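PDB 1XV2: hypothetical protein, similar to alpha-acetolactate decarboxylase from Staphylococcus aureus subsp. aureus, which probably catalyses the decarboxylation of alpha-acetolactate to acetoin, as a zinc-binding member of the alpha-acetolactate decarboxylase family. Local coordinates for residues M18-E30 with E67-I79. Residues are numbered along the deposited sequence; the frame is centred on the assembly and turned at random.
Sequences MAGLLEGTATINE and ELKGDEKVPYASI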
loop_
_atom_site.group_PDB
_atom_site.type_symbol
_atom_site.label_atom_id
_atom_site.label_comp_id
_atom_site.label_asym_id
_atom_site.label_seq_id
_atom_site.Cartn_x
_atom_site.Cartn_y
_atom_site.Cartn_z
HETATM N N MSE A 18 7.239 -6.011 -12.061
HETATM C CA MSE A 18 8.621 -6.486 -12.146
HETATM C C MSE A 18 8.682 -8.010 -12.126
HETATM O O MSE A 18 9.578 -8.614 -12.714
HETATM C CB MSE A 18 9.447 -5.949 -10.971
HETATM C CG MSE A 18 9.673 -4.447 -10.961
HETATM SE SE MSE A 18 10.783 -3.812 -12.414
HETATM C CE MSE A 18 12.487 -4.460 -11.813
ATOM N N ALA A 19 7.720 -8.621 -11.440
ATOM C CA ALA A 19 7.656 -10.072 -11.321
ATOM C C ALA A 19 7.294 -10.772 -12.629
ATOM O O ALA A 19 7.435 -11.989 -12.739
ATOM C CB ALA A 19 6.659 -10.457 -10.236
ATOM N N GLY A 20 6.812 -10.015 -13.612
ATOM C CA GLY A 20 6.471 -10.627 -14.883
ATOM C C GLY A 20 5.006 -10.633 -15.274
ATOM O O GLY A 20 4.652 -11.177 -16.320
ATOM N N LEU A 21 4.146 -10.045 -14.450
ATOM C CA LEU A 21 2.724 -10.000 -14.773
ATOM C C LEU A 21 2.457 -8.738 -15.583
ATOM O O LEU A 21 2.086 -7.697 -15.044
ATOM C CB LEU A 21 1.881 -10.020 -13.493
ATOM C CG LEU A 21 1.823 -11.385 -12.798
ATOM C CD1 LEU A 21 3.188 -11.751 -12.256
ATOM C CD2 LEU A 21 0.807 -11.341 -11.671
ATOM N N LEU A 22 2.639 -8.851 -16.894
ATOM C CA LEU A 22 2.475 -7.716 -17.787
ATOM C C LEU A 22 1.138 -7.615 -18.518
ATOM O O LEU A 22 0.969 -6.742 -19.368
ATOM C CB LEU A 22 3.622 -7.715 -18.799
ATOM C CG LEU A 22 5.000 -8.024 -18.198
ATOM C CD1 LEU A 22 6.071 -7.891 -19.274
ATOM C CD2 LEU A 22 5.287 -7.077 -17.034
ATOM N N GLU A 23 0.191 -8.492 -18.200
ATOM C CA GLU A 23 -1.116 -8.439 -18.853
ATOM C C GLU A 23 -1.841 -7.122 -18.569
ATOM O O GLU A 23 -1.815 -6.620 -17.448
ATOM C CB GLU A 23 -1.995 -9.608 -18.393
ATOM C CG GLU A 23 -1.723 -10.919 -19.114
ATOM C CD GLU A 23 -2.662 -12.034 -18.679
ATOM O OE1 GLU A 23 -3.874 -11.774 -18.523
ATOM O OE2 GLU A 23 -2.189 -13.175 -18.509
ATOM N N GLY A 24 -2.480 -6.559 -19.590
ATOM C CA GLY A 24 -3.221 -5.324 -19.396
ATOM C C GLY A 24 -4.450 -5.679 -18.584
ATOM O O GLY A 24 -5.208 -6.565 -18.973
ATOM N N THR A 25 -4.657 -5.005 -17.457
ATOM C CA THR A 25 -5.798 -5.322 -16.605
ATOM C C THR A 25 -6.746 -4.161 -16.353
ATOM O O THR A 25 -7.780 -4.322 -15.703
ATOM C CB THR A 25 -5.316 -5.860 -15.256
ATOM O OG1 THR A 25 -4.427 -4.907 -14.659
ATOM C CG2 THR A 25 -4.584 -7.175 -15.448
ATOM N N ALA A 26 -6.383 -2.986 -16.853
ATOM C CA ALA A 26 -7.213 -1.799 -16.707
ATOM C C ALA A 26 -7.124 -0.999 -18.002
ATOM O O ALA A 26 -6.130 -1.072 -18.727
ATOM C CB ALA A 26 -6.744 -0.959 -15.524
ATOM N N THR A 27 -8.169 -0.237 -18.283
ATOM C CA THR A 27 -8.240 0.563 -19.495
ATOM C C THR A 27 -7.755 1.996 -19.263
ATOM O O THR A 27 -7.873 2.524 -18.158
ATOM C CB THR A 27 -9.703 0.573 -20.003
ATOM O OG1 THR A 27 -9.817 -0.290 -21.142
ATOM C CG2 THR A 27 -10.157 1.966 -20.351
ATOM N N ILE A 28 -7.207 2.620 -20.304
ATOM C CA ILE A 28 -6.742 4.003 -20.193
ATOM C C ILE A 28 -7.898 4.883 -19.727
ATOM O O ILE A 28 -7.742 5.705 -18.823
ATOM C CB ILE A 28 -6.229 4.542 -21.550
ATOM C CG1 ILE A 28 -4.852 3.956 -21.862
ATOM C CG2 ILE A 28 -6.169 6.070 -21.517
ATOM C CD1 ILE A 28 -3.755 4.415 -20.906
ATOM N N ASN A 29 -9.059 4.700 -20.353
ATOM C CA ASN A 29 -10.257 5.460 -20.010
ATOM C C ASN A 29 -10.638 5.267 -18.545
ATOM O O ASN A 29 -11.054 6.214 -17.876
ATOM C CB ASN A 29 -11.433 5.036 -20.902
ATOM C CG ASN A 29 -11.310 5.554 -22.328
ATOM O OD1 ASN A 29 -12.039 5.119 -23.220
ATOM N ND2 ASN A 29 -10.398 6.494 -22.547
ATOM N N GLU A 30 -10.500 4.042 -18.049
ATOM C CA GLU A 30 -10.836 3.755 -16.659
ATOM C C GLU A 30 -9.884 4.493 -15.715
ATOM O O GLU A 30 -10.291 4.981 -14.659
ATOM C CB GLU A 30 -10.775 2.245 -16.400
ATOM C CG GLU A 30 -11.642 1.433 -17.356
ATOM C CD GLU A 30 -11.615 -0.056 -17.068
ATOM O OE1 GLU A 30 -10.517 -0.607 -16.836
ATOM O OE2 GLU A 30 -12.698 -0.677 -17.087
ATOM N N GLU A 67 -1.215 10.049 -28.962
ATOM C CA GLU A 67 -2.222 10.171 -27.919
ATOM C C GLU A 67 -3.029 8.881 -27.995
ATOM O O GLU A 67 -3.505 8.500 -29.065
ATOM C CB GLU A 67 -3.143 11.363 -28.171
ATOM C CG GLU A 67 -3.988 11.725 -26.958
ATOM C CD GLU A 67 -5.078 12.726 -27.270
ATOM O OE1 GLU A 67 -4.798 13.719 -27.971
ATOM O OE2 GLU A 67 -6.217 12.525 -26.801
ATOM N N LEU A 68 -3.170 8.204 -26.864
ATOM C CA LEU A 68 -3.902 6.948 -26.816
ATOM C C LEU A 68 -5.391 7.137 -27.093
ATOM O O LEU A 68 -5.969 8.176 -26.772
ATOM C CB LEU A 68 -3.696 6.291 -25.450
ATOM C CG LEU A 68 -2.232 5.962 -25.136
ATOM C CD1 LEU A 68 -2.073 5.592 -23.674
ATOM C CD2 LEU A 68 -1.770 4.831 -26.032
ATOM N N LYS A 69 -6.007 6.128 -27.697
ATOM C CA LYS A 69 -7.431 6.184 -28.009
ATOM C C LYS A 69 -8.264 6.126 -26.732
ATOM O O LYS A 69 -9.283 6.809 -26.615
ATOM C CB LYS A 69 -7.820 5.022 -28.929
ATOM C CG LYS A 69 -9.308 4.960 -29.242
ATOM C CD LYS A 69 -9.647 3.769 -30.127
ATOM C CE LYS A 69 -11.144 3.685 -30.398
ATOM N NZ LYS A 69 -11.485 2.510 -31.245
ATOM N N GLY A 70 -7.827 5.304 -25.781
ATOM C CA GLY A 70 -8.548 5.178 -24.528
ATOM C C GLY A 70 -8.896 3.749 -24.142
ATOM O O GLY A 70 -9.068 3.442 -22.963
ATOM N N ASP A 71 -8.983 2.868 -25.132
ATOM C CA ASP A 71 -9.330 1.472 -24.883
ATOM C C ASP A 71 -8.114 0.582 -24.632
ATOM O O ASP A 71 -8.260 -0.605 -24.337
ATOM C CB ASP A 71 -10.130 0.922 -26.064
ATOM C CG ASP A 71 -9.323 0.882 -27.345
ATOM O OD1 ASP A 71 -8.788 1.939 -27.740
ATOM O OD2 ASP A 71 -9.222 -0.205 -27.954
ATOM N N GLU A 72 -6.914 1.143 -24.759
ATOM C CA GLU A 72 -5.702 0.365 -24.524
ATOM C C GLU A 72 -5.681 -0.077 -23.067
ATOM O O GLU A 72 -6.182 0.629 -22.196
ATOM C CB GLU A 72 -4.449 1.195 -24.829
ATOM C CG GLU A 72 -4.333 1.656 -26.276
ATOM C CD GLU A 72 -5.080 2.946 -26.550
ATOM O OE1 GLU A 72 -5.880 3.377 -25.691
ATOM O OE2 GLU A 72 -4.867 3.530 -27.636
ATOM N N LYS A 73 -5.106 -1.244 -22.804
ATOM C CA LYS A 73 -5.041 -1.760 -21.441
ATOM C C LYS A 73 -3.678 -1.506 -20.792
ATOM O O LYS A 73 -2.664 -1.406 -21.480
ATOM C CB LYS A 73 -5.356 -3.260 -21.436
ATOM C CG LYS A 73 -6.813 -3.579 -21.758
ATOM C CD LYS A 73 -7.109 -5.071 -21.692
ATOM C CE LYS A 73 -6.402 -5.839 -22.803
ATOM N NZ LYS A 73 -6.773 -7.290 -22.816
ATOM N N VAL A 74 -3.668 -1.399 -19.467
ATOM C CA VAL A 74 -2.437 -1.160 -18.714
ATOM C C VAL A 74 -2.301 -2.163 -17.568
ATOM O O VAL A 74 -3.285 -2.533 -16.936
ATOM C CB VAL A 74 -2.413 0.272 -18.124
ATOM C CG1 VAL A 74 -2.560 1.292 -19.238
ATOM C CG2 VAL A 74 -3.527 0.440 -17.106
ATOM N N PRO A 75 -1.071 -2.624 -17.298
ATOM C CA PRO A 75 -0.808 -3.586 -16.223
ATOM C C PRO A 75 -0.422 -2.895 -14.917
ATOM O O PRO A 75 -0.512 -3.489 -13.840
ATOM C CB PRO A 75 0.336 -4.408 -16.791
ATOM C CG PRO A 75 1.148 -3.357 -17.475
ATOM C CD PRO A 75 0.100 -2.512 -18.187
ATOM N N TYR A 76 0.008 -1.638 -15.028
ATOM C CA TYR A 76 0.423 -0.836 -13.880
ATOM C C TYR A 76 0.321 0.654 -14.189
ATOM O O TYR A 76 0.867 1.127 -15.181
ATOM C CB TYR A 76 1.863 -1.174 -13.483
ATOM C CG TYR A 76 2.384 -0.348 -12.322
ATOM C CD1 TYR A 76 1.622 -0.176 -11.168
ATOM C CD2 TYR A 76 3.641 0.251 -12.375
ATOM C CE1 TYR A 76 2.095 0.571 -10.094
ATOM C CE2 TYR A 76 4.129 1.000 -11.302
ATOM C CZ TYR A 76 3.349 1.156 -10.167
ATOM O OH TYR A 76 3.816 1.897 -9.102
ATOM N N ALA A 77 -0.368 1.391 -13.328
ATOM C CA ALA A 77 -0.549 2.824 -13.531
ATOM C C ALA A 77 -0.741 3.585 -12.224
ATOM O O ALA A 77 -1.290 3.055 -11.263
ATOM C CB ALA A 77 -1.751 3.064 -14.436
ATOM N N SER A 78 -0.280 4.833 -12.206
ATOM C CA SER A 78 -0.419 5.710 -11.050
ATOM C C SER A 78 -0.991 7.014 -11.587
ATOM O O SER A 78 -0.468 7.565 -12.558
ATOM C CB SER A 78 0.943 5.972 -10.403
ATOM O OG SER A 78 1.535 4.763 -9.961
ATOM N N ILE A 79 -2.060 7.511 -10.969
ATOM C CA ILE A 79 -2.679 8.742 -11.448
ATOM C C ILE A 79 -3.327 9.557 -10.330
ATOM O O ILE A 79 -3.621 9.040 -9.256
ATOM C CB ILE A 79 -3.742 8.426 -12.522
ATOM C CG1 ILE A 79 -3.978 9.649 -13.406
ATOM C CG2 ILE A 79 -5.049 8.005 -11.853
ATOM C CD1 ILE A 79 -4.841 9.363 -14.629
HETATM O O HOH W 1 -2.195 -5.683 -13.440
#
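Ala26-Thr27 and Lys73-Val74 pair as a two-stranded antiparallel sheet, entered through a classic beta bulge that sets Thr25 and Ala26 together opposite Val74. The carbonyl of Val74 accepts twice: Thr25 N reaches Val74 O at 2.9 Å from well above the carbonyl plane, while Ala26 N comes in that plane on a more bent bond. In return Val74 N meets Ala26 O at 2.6 Å, almost head-on to the carbonyl. Thr25 OG1 is hydrogen-bonded to His11 NE2, tying the bulge to strand 7-11, and to a water that donates to Pro75 O.

Past the sheet, three successive amide hydrogens at the start of helix 28-32, those of Thr27, Ile28 and Asn29, each have an acceptor. Ile28 N goes to Glu72 O and Asn29 N to a lone pair of Gly70 O, both at 2.9 Å, whereas Thr27 N, at the N-cap, turns to Glu30 OE1 in the helix itself. The loop supplying these carbonyls is braced by Glu72, whose chain folds back at chi2 (85°) and offers the syn lone pairs of both carboxylate oxygens, OE2 to Lys69 N and OE1 to Gly70 N. The Ile28 side chain crosses those of Leu68 and Val74 at about a right angle to each, and Ala56 of strand 55-59 touches both Ile28 and Leu68. Ile28 CD1 presses on Leu68 CD1 at a tight 3.4 Å and rests 3.7 Å from Val74 CG1.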